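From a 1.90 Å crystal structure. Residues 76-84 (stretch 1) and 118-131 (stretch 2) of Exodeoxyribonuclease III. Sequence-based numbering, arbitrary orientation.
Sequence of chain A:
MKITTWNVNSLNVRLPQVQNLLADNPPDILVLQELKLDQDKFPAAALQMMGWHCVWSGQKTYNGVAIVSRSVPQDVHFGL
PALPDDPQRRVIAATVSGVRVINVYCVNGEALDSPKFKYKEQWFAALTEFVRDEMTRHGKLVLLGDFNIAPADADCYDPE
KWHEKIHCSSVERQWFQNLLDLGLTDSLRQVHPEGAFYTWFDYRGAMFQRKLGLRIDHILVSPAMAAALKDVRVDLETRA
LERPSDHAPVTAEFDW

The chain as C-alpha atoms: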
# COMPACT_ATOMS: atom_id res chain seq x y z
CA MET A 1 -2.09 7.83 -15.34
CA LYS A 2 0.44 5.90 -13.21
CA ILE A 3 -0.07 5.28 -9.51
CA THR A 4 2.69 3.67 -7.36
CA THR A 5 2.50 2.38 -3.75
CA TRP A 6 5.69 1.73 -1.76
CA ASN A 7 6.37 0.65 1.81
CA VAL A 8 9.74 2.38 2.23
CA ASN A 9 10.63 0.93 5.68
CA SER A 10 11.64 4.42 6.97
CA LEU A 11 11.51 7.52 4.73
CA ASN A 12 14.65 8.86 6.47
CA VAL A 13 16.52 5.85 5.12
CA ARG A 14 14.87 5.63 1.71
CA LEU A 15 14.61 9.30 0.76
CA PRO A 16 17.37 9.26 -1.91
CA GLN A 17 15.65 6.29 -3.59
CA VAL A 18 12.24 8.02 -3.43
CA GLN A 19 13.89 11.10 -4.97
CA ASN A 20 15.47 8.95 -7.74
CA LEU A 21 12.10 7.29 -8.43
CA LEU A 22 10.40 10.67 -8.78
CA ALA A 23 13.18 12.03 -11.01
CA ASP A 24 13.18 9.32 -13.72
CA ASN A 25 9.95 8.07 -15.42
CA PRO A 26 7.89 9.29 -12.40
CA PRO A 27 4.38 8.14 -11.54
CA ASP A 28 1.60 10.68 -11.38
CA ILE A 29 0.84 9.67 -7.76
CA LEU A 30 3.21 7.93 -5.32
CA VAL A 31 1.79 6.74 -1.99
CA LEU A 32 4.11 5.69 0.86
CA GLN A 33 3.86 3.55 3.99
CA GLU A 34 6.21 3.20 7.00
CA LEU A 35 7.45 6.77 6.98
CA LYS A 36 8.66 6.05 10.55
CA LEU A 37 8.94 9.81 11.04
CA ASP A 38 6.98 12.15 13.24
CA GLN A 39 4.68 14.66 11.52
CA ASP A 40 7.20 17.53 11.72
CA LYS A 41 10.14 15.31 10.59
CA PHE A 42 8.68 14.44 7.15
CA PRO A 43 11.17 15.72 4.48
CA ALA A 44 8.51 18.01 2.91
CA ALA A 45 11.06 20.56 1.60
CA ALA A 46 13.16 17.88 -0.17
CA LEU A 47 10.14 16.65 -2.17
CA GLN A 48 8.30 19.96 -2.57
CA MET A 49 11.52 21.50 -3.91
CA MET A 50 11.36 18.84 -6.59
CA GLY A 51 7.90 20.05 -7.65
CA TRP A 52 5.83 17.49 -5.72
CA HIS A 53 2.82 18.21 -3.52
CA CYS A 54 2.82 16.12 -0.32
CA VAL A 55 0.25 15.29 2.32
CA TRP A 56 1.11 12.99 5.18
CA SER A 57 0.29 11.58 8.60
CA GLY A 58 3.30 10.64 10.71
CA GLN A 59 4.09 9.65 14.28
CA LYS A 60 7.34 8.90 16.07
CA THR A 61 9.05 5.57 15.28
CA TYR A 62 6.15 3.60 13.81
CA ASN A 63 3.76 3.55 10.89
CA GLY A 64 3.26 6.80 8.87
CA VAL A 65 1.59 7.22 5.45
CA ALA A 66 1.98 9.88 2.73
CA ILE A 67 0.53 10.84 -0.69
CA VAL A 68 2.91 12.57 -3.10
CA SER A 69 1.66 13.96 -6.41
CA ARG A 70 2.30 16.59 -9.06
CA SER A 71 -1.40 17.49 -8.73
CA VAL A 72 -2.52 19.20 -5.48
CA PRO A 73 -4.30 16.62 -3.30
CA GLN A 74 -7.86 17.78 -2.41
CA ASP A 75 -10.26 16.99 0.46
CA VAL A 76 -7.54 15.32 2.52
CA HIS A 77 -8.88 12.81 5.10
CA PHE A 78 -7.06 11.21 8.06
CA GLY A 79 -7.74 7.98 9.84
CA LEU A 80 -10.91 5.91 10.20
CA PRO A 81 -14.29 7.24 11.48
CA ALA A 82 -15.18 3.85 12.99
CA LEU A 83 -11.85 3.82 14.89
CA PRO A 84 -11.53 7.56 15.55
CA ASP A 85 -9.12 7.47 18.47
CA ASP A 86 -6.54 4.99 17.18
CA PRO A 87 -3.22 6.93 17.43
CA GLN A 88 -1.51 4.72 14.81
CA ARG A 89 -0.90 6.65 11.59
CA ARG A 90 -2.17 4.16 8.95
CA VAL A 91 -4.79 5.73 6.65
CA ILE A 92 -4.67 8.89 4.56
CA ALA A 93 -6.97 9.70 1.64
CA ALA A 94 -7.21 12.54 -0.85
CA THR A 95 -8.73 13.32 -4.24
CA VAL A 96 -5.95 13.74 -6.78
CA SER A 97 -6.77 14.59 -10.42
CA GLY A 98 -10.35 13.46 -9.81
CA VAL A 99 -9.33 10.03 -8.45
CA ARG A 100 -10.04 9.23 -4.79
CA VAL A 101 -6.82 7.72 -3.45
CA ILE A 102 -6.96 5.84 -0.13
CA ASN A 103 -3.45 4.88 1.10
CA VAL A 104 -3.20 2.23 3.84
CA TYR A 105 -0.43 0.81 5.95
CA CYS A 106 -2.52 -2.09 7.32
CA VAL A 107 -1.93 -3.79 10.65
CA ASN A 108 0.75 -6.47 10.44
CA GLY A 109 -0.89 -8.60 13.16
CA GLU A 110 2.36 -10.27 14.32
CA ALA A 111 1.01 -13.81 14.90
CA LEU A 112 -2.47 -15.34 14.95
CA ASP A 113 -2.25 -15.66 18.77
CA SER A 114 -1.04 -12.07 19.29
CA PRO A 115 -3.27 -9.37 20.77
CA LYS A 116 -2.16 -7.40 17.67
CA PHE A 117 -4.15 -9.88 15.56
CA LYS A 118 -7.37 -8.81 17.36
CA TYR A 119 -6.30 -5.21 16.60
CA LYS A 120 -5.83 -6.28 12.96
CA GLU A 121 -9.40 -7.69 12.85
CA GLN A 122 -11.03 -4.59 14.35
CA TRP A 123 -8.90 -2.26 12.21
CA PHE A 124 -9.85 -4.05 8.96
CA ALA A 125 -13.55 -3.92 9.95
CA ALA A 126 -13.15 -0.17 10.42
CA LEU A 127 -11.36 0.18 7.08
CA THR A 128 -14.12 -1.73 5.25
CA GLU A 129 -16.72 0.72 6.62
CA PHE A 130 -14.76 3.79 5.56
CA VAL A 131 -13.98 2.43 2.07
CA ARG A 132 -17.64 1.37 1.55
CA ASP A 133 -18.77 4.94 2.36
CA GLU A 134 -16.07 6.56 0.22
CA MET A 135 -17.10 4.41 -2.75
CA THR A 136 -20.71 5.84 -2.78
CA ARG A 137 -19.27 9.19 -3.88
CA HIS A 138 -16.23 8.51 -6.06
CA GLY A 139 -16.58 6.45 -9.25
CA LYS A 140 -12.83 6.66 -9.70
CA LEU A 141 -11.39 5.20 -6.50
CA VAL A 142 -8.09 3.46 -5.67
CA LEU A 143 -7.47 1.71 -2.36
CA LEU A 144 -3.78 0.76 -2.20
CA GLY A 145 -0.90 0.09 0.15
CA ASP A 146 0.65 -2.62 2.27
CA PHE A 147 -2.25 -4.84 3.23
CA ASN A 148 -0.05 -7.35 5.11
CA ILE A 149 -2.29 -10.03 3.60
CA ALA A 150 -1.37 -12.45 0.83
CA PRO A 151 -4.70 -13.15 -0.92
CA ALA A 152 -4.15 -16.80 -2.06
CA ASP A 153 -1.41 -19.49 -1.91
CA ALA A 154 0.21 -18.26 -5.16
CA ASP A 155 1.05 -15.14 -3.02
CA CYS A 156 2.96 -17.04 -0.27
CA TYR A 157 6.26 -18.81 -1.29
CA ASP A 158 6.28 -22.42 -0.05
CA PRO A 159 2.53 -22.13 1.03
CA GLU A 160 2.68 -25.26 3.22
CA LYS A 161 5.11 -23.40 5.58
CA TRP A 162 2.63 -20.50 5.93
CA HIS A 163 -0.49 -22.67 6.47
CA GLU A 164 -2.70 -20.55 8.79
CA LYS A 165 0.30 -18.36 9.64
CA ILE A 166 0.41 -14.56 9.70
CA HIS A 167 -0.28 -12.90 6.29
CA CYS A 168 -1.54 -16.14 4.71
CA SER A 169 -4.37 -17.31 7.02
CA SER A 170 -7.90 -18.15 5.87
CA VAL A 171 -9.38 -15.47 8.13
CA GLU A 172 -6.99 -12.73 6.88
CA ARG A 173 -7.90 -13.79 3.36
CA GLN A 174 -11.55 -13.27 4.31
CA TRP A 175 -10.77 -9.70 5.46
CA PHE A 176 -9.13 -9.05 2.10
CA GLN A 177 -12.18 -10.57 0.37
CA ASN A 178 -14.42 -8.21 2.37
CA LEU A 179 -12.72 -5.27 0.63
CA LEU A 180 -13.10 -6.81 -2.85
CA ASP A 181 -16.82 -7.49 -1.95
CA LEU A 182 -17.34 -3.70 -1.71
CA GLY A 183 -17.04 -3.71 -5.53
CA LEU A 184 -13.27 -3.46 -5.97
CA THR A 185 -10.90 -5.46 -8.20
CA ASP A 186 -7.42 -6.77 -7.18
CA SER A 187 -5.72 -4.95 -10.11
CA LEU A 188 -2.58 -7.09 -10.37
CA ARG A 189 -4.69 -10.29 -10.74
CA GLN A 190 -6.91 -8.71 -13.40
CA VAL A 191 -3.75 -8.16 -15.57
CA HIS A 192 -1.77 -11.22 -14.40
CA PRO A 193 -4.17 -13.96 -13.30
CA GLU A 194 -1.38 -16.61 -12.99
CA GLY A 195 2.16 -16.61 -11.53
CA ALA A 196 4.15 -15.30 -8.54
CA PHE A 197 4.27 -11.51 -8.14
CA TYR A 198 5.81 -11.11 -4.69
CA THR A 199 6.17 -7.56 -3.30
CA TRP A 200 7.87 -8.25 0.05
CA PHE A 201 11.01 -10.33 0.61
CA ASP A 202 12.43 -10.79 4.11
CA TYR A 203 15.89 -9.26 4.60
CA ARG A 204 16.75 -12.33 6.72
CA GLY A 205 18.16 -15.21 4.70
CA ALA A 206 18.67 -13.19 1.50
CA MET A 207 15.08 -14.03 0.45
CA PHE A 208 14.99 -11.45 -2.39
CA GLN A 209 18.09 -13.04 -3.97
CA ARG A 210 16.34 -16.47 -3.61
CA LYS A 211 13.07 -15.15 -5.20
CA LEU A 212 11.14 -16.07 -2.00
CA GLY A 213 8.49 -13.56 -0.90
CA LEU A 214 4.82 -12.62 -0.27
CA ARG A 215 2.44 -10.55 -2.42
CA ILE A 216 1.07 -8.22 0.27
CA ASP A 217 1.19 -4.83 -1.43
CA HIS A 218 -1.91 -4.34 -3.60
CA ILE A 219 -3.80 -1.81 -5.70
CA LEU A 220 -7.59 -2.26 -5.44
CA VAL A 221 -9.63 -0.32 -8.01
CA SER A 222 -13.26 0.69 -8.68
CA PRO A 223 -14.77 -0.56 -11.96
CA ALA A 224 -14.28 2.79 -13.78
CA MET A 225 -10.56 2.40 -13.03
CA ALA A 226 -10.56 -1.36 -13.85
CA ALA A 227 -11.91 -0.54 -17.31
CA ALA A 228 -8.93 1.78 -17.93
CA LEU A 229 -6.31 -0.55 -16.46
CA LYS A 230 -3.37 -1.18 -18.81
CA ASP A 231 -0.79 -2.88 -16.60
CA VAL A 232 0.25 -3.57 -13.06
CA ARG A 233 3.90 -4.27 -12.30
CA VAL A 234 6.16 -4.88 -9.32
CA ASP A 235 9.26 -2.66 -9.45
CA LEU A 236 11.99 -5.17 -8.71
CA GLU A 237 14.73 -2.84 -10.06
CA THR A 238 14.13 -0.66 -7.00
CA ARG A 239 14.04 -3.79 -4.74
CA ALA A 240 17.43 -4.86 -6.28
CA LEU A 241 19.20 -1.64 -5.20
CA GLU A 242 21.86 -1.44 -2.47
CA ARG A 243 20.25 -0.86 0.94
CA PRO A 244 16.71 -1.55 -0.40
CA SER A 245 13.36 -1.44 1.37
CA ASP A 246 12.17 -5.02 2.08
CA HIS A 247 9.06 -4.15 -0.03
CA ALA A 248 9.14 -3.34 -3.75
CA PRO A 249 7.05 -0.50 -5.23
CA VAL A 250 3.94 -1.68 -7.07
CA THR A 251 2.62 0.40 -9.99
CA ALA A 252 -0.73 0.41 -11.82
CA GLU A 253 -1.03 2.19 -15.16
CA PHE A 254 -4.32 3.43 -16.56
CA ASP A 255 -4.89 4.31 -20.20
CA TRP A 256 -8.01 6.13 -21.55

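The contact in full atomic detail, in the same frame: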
# COMPACT_ATOMS: atom_id res chain seq x y z
N VAL A 76 -8.40 16.25 1.79
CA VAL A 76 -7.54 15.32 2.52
C VAL A 76 -8.27 14.81 3.76
O VAL A 76 -8.92 15.62 4.46
CB VAL A 76 -6.20 15.97 2.86
CG1 VAL A 76 -5.31 14.95 3.58
CG2 VAL A 76 -5.52 16.42 1.58
N HIS A 77 -8.19 13.49 3.99
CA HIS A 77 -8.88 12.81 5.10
C HIS A 77 -7.90 11.93 5.86
O HIS A 77 -7.06 11.24 5.23
CB HIS A 77 -10.03 11.93 4.59
CG HIS A 77 -10.86 11.33 5.68
ND1 HIS A 77 -10.58 10.09 6.23
CD2 HIS A 77 -11.93 11.81 6.37
CE1 HIS A 77 -11.45 9.83 7.20
NE2 HIS A 77 -12.26 10.86 7.31
N PHE A 78 -7.99 11.95 7.19
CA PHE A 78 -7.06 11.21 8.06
C PHE A 78 -7.82 10.20 8.84
O PHE A 78 -8.87 10.51 9.42
CB PHE A 78 -6.31 12.14 9.03
CG PHE A 78 -5.43 13.16 8.33
CD1 PHE A 78 -4.12 12.84 7.96
CD2 PHE A 78 -5.93 14.42 8.01
CE1 PHE A 78 -3.32 13.79 7.32
CE2 PHE A 78 -5.14 15.35 7.34
CZ PHE A 78 -3.83 15.03 7.00
N GLY A 79 -7.27 8.99 8.90
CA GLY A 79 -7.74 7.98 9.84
C GLY A 79 -9.04 7.33 9.42
O GLY A 79 -9.48 7.47 8.26
N LEU A 80 -9.67 6.68 10.41
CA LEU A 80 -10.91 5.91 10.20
C LEU A 80 -12.01 6.35 11.16
O LEU A 80 -11.82 6.27 12.42
CB LEU A 80 -10.65 4.40 10.39
CG LEU A 80 -9.63 3.75 9.45
CD1 LEU A 80 -9.17 2.40 9.99
CD2 LEU A 80 -10.17 3.69 8.00
N PRO A 81 -13.15 6.82 10.61
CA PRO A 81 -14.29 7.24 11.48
C PRO A 81 -14.80 6.20 12.47
O PRO A 81 -15.27 6.56 13.57
CB PRO A 81 -15.39 7.57 10.47
CG PRO A 81 -14.62 8.08 9.25
CD PRO A 81 -13.44 7.07 9.19
N ALA A 82 -14.75 4.92 12.10
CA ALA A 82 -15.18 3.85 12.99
C ALA A 82 -14.11 3.48 14.02
O ALA A 82 -14.37 2.68 14.90
CB ALA A 82 -15.63 2.60 12.20
N LEU A 83 -12.91 4.03 13.90
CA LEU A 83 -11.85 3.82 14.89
C LEU A 83 -11.15 5.16 15.15
O LEU A 83 -9.93 5.31 14.92
CB LEU A 83 -10.88 2.73 14.39
CG LEU A 83 -10.12 1.89 15.42
CD1 LEU A 83 -11.04 1.02 16.29
CD2 LEU A 83 -9.12 1.03 14.65
N PRO A 84 -11.95 6.16 15.60
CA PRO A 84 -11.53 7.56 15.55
C PRO A 84 -10.40 7.93 16.50
O PRO A 84 -9.74 8.96 16.30
CB PRO A 84 -12.81 8.31 15.95
CG PRO A 84 -13.55 7.36 16.82
CD PRO A 84 -13.29 6.00 16.20
N LYS A 118 -6.03 -9.32 17.07
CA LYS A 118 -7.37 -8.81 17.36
C LYS A 118 -7.47 -7.35 16.88
O LYS A 118 -8.51 -6.95 16.34
CB LYS A 118 -7.76 -8.91 18.86
CG LYS A 118 -7.81 -10.36 19.38
CD LYS A 118 -9.19 -10.71 19.94
CE LYS A 118 -9.39 -12.22 20.06
NZ LYS A 118 -8.74 -12.76 21.30
N TYR A 119 -6.41 -6.58 17.13
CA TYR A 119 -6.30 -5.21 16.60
C TYR A 119 -6.46 -5.27 15.09
O TYR A 119 -7.29 -4.55 14.54
CB TYR A 119 -5.00 -4.54 17.02
CG TYR A 119 -4.64 -3.21 16.37
CD1 TYR A 119 -5.59 -2.17 16.23
CD2 TYR A 119 -3.33 -2.96 15.94
CE1 TYR A 119 -5.23 -0.93 15.63
CE2 TYR A 119 -2.97 -1.76 15.36
CZ TYR A 119 -3.94 -0.75 15.19
OH TYR A 119 -3.55 0.44 14.63
N LYS A 120 -5.72 -6.15 14.41
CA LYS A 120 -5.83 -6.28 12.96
C LYS A 120 -7.28 -6.48 12.52
O LYS A 120 -7.74 -5.85 11.56
CB LYS A 120 -4.96 -7.43 12.41
CG LYS A 120 -4.80 -7.42 10.89
CD LYS A 120 -3.82 -8.52 10.42
CE LYS A 120 -3.46 -8.37 8.91
NZ LYS A 120 -2.29 -9.22 8.51
N GLU A 121 -8.00 -7.40 13.19
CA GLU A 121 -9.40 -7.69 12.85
C GLU A 121 -10.26 -6.45 12.98
O GLU A 121 -11.03 -6.14 12.09
CB GLU A 121 -9.94 -8.82 13.74
CG GLU A 121 -11.41 -9.22 13.48
CD GLU A 121 -11.89 -10.29 14.45
OE1 GLU A 121 -11.23 -10.57 15.46
OE2 GLU A 121 -12.94 -10.88 14.17
N GLN A 122 -10.13 -5.73 14.10
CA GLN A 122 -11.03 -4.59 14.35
C GLN A 122 -10.70 -3.46 13.37
O GLN A 122 -11.59 -2.71 12.93
CB GLN A 122 -10.85 -4.09 15.78
CG GLN A 122 -11.06 -5.17 16.89
CD GLN A 122 -10.55 -4.73 18.29
OE1 GLN A 122 -9.47 -4.12 18.44
NE2 GLN A 122 -11.34 -5.04 19.32
N TRP A 123 -9.41 -3.31 13.08
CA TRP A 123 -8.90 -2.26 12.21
C TRP A 123 -9.41 -2.51 10.77
O TRP A 123 -9.91 -1.61 10.09
CB TRP A 123 -7.36 -2.20 12.30
CG TRP A 123 -6.76 -1.06 11.56
CD1 TRP A 123 -6.45 0.19 12.06
CD2 TRP A 123 -6.43 -1.03 10.18
NE1 TRP A 123 -5.92 0.98 11.05
CE2 TRP A 123 -5.93 0.26 9.89
CE3 TRP A 123 -6.55 -1.96 9.15
CZ2 TRP A 123 -5.53 0.62 8.61
CZ3 TRP A 123 -6.13 -1.59 7.88
CH2 TRP A 123 -5.63 -0.31 7.63
N PHE A 124 -9.30 -3.75 10.29
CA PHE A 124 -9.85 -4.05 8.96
C PHE A 124 -11.37 -3.83 8.84
O PHE A 124 -11.87 -3.41 7.76
CB PHE A 124 -9.45 -5.46 8.52
CG PHE A 124 -8.16 -5.50 7.74
CD1 PHE A 124 -6.92 -5.62 8.39
CD2 PHE A 124 -8.18 -5.38 6.35
CE1 PHE A 124 -5.72 -5.64 7.70
CE2 PHE A 124 -6.97 -5.39 5.62
CZ PHE A 124 -5.74 -5.54 6.29
N ALA A 125 -12.10 -4.13 9.92
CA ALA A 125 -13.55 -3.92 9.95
C ALA A 125 -13.80 -2.43 9.79
O ALA A 125 -14.71 -2.01 9.06
CB ALA A 125 -14.12 -4.39 11.28
N ALA A 126 -13.00 -1.63 10.49
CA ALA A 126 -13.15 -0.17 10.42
C ALA A 126 -12.77 0.35 9.01
O ALA A 126 -13.40 1.25 8.47
CB ALA A 126 -12.34 0.54 11.50
N LEU A 127 -11.74 -0.24 8.42
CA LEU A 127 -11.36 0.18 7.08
C LEU A 127 -12.48 -0.12 6.08
O LEU A 127 -12.78 0.71 5.23
CB LEU A 127 -10.07 -0.55 6.66
CG LEU A 127 -9.59 -0.26 5.24
CD1 LEU A 127 -9.20 1.25 5.10
CD2 LEU A 127 -8.44 -1.17 4.87
N THR A 128 -13.05 -1.31 6.17
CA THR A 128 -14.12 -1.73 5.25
C THR A 128 -15.27 -0.70 5.26
O THR A 128 -15.80 -0.32 4.21
CB THR A 128 -14.62 -3.15 5.63
OG1 THR A 128 -13.48 -4.02 5.69
CG2 THR A 128 -15.53 -3.69 4.56
N GLU A 129 -15.62 -0.26 6.45
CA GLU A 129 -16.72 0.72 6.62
C GLU A 129 -16.38 2.06 5.95
O GLU A 129 -17.19 2.66 5.25
CB GLU A 129 -16.99 0.90 8.13
CG GLU A 129 -18.44 1.00 8.45
CD GLU A 129 -18.67 1.40 9.90
OE1 GLU A 129 -18.88 2.61 10.15
OE2 GLU A 129 -18.60 0.51 10.77
N PHE A 130 -15.16 2.52 6.14
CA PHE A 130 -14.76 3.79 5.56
C PHE A 130 -14.74 3.69 4.04
O PHE A 130 -15.27 4.58 3.35
CB PHE A 130 -13.36 4.14 6.06
CG PHE A 130 -12.76 5.35 5.39
CD1 PHE A 130 -13.35 6.61 5.53
CD2 PHE A 130 -11.57 5.23 4.69
CE1 PHE A 130 -12.78 7.74 4.95
CE2 PHE A 130 -10.99 6.38 4.08
CZ PHE A 130 -11.58 7.63 4.25
N VAL A 131 -14.10 2.64 3.54
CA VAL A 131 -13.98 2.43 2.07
C VAL A 131 -15.38 2.30 1.45
O VAL A 131 -15.68 2.95 0.43
CB VAL A 131 -13.03 1.26 1.69
CG1 VAL A 131 -13.00 1.10 0.14
CG2 VAL A 131 -11.60 1.51 2.18
O HOH W 1 -14.14 3.80 9.44

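Stretch 2 is helical throughout; from Q122 onward, each amide bonds to the carbonyl four residues earlier. Stretch 1 begins as a strand at residues 76-78 and then leaves it as a loop. A type I beta turn from L80 to L83 follows, closed by L83 N bonding to L80 O at 2.9 Å. This turn lies against the helix near A126. The CA atoms of A82 and A126 are 5.2 Å apart, and those of L80 and F130 are 6.4 Å apart. The two alanine methyls touch at this close approach, with A82 CB 3.9 Å from A126 CB.

No direct hydrogen bond joins the stretches. The contact is mainly apolar and buries 487 Å², both sides summed. One water supplies a polar link. It accepts from A82 N at 2.9 Å and donates to A126 O at 2.8 Å, so it connects the turn backbone to the helix backbone.

L80 is buried and has the largest area covered by the helix. Its CA-to-CB bond points sideways, but chi1 m and chi2 t bring the end of the side chain nearer to the helix. CD1 faces W123 and A126, CD2 faces F130, and both lie near L127. L80 CD1 sits over one face of the W123 indole, 4.0 Å from the centroid of its five-membered ring and 22° off the ring normal. This is a CH-pi contact. L80 CD1 is also 4.0 Å from A126 CB. L80 CD2 lies 3.8 Å from F130 CB. L127 directs its CA-to-CB bond away, yet L80 CD2 is 3.8 Å from L127 CA and 3.9 Å from L127 CD1; only a small area of L127 is covered.

The CA-to-CB bond of W123 points sideways, yet chi1 t and chi2 93° bring the indole nearer to the turn, with a face to L80 CD1. There it also meets L83, whose CD2 is 3.8 Å from W123 CD1. L83 points toward the helix, and chi1 t with chi2 p places CD2 at these rings. L83 CB packs 3.9 Å from A126 CB, while L83 CD2 approaches the edge of the Y119 ring, 4.5 Å from Y119 CE1. A126 CB thus touches L80, A82 and L83 of the turn. A82 CB further lies 3.8 Å from E129 OE1, a van der Waals approach only.

The CA-to-CB bond of F130 points toward stretch 1. Chi1 t and chi2 63° set its ring beside H77, also chi1 t, which points toward the helix. The two ring planes are near parallel, at 19°, with centroids 4.7 Å apart. They are slid apart, so the rings barely overlap. The closest atoms are H77 ND1 and F130 CZ, at 3.3 Å. P81 CD adds an apolar contact to F130 CD1 at 3.7 Å.

F78 points away from the helix, as expected for alternation along a strand. G79 follows with phi 76°, a positive value that favours glycine.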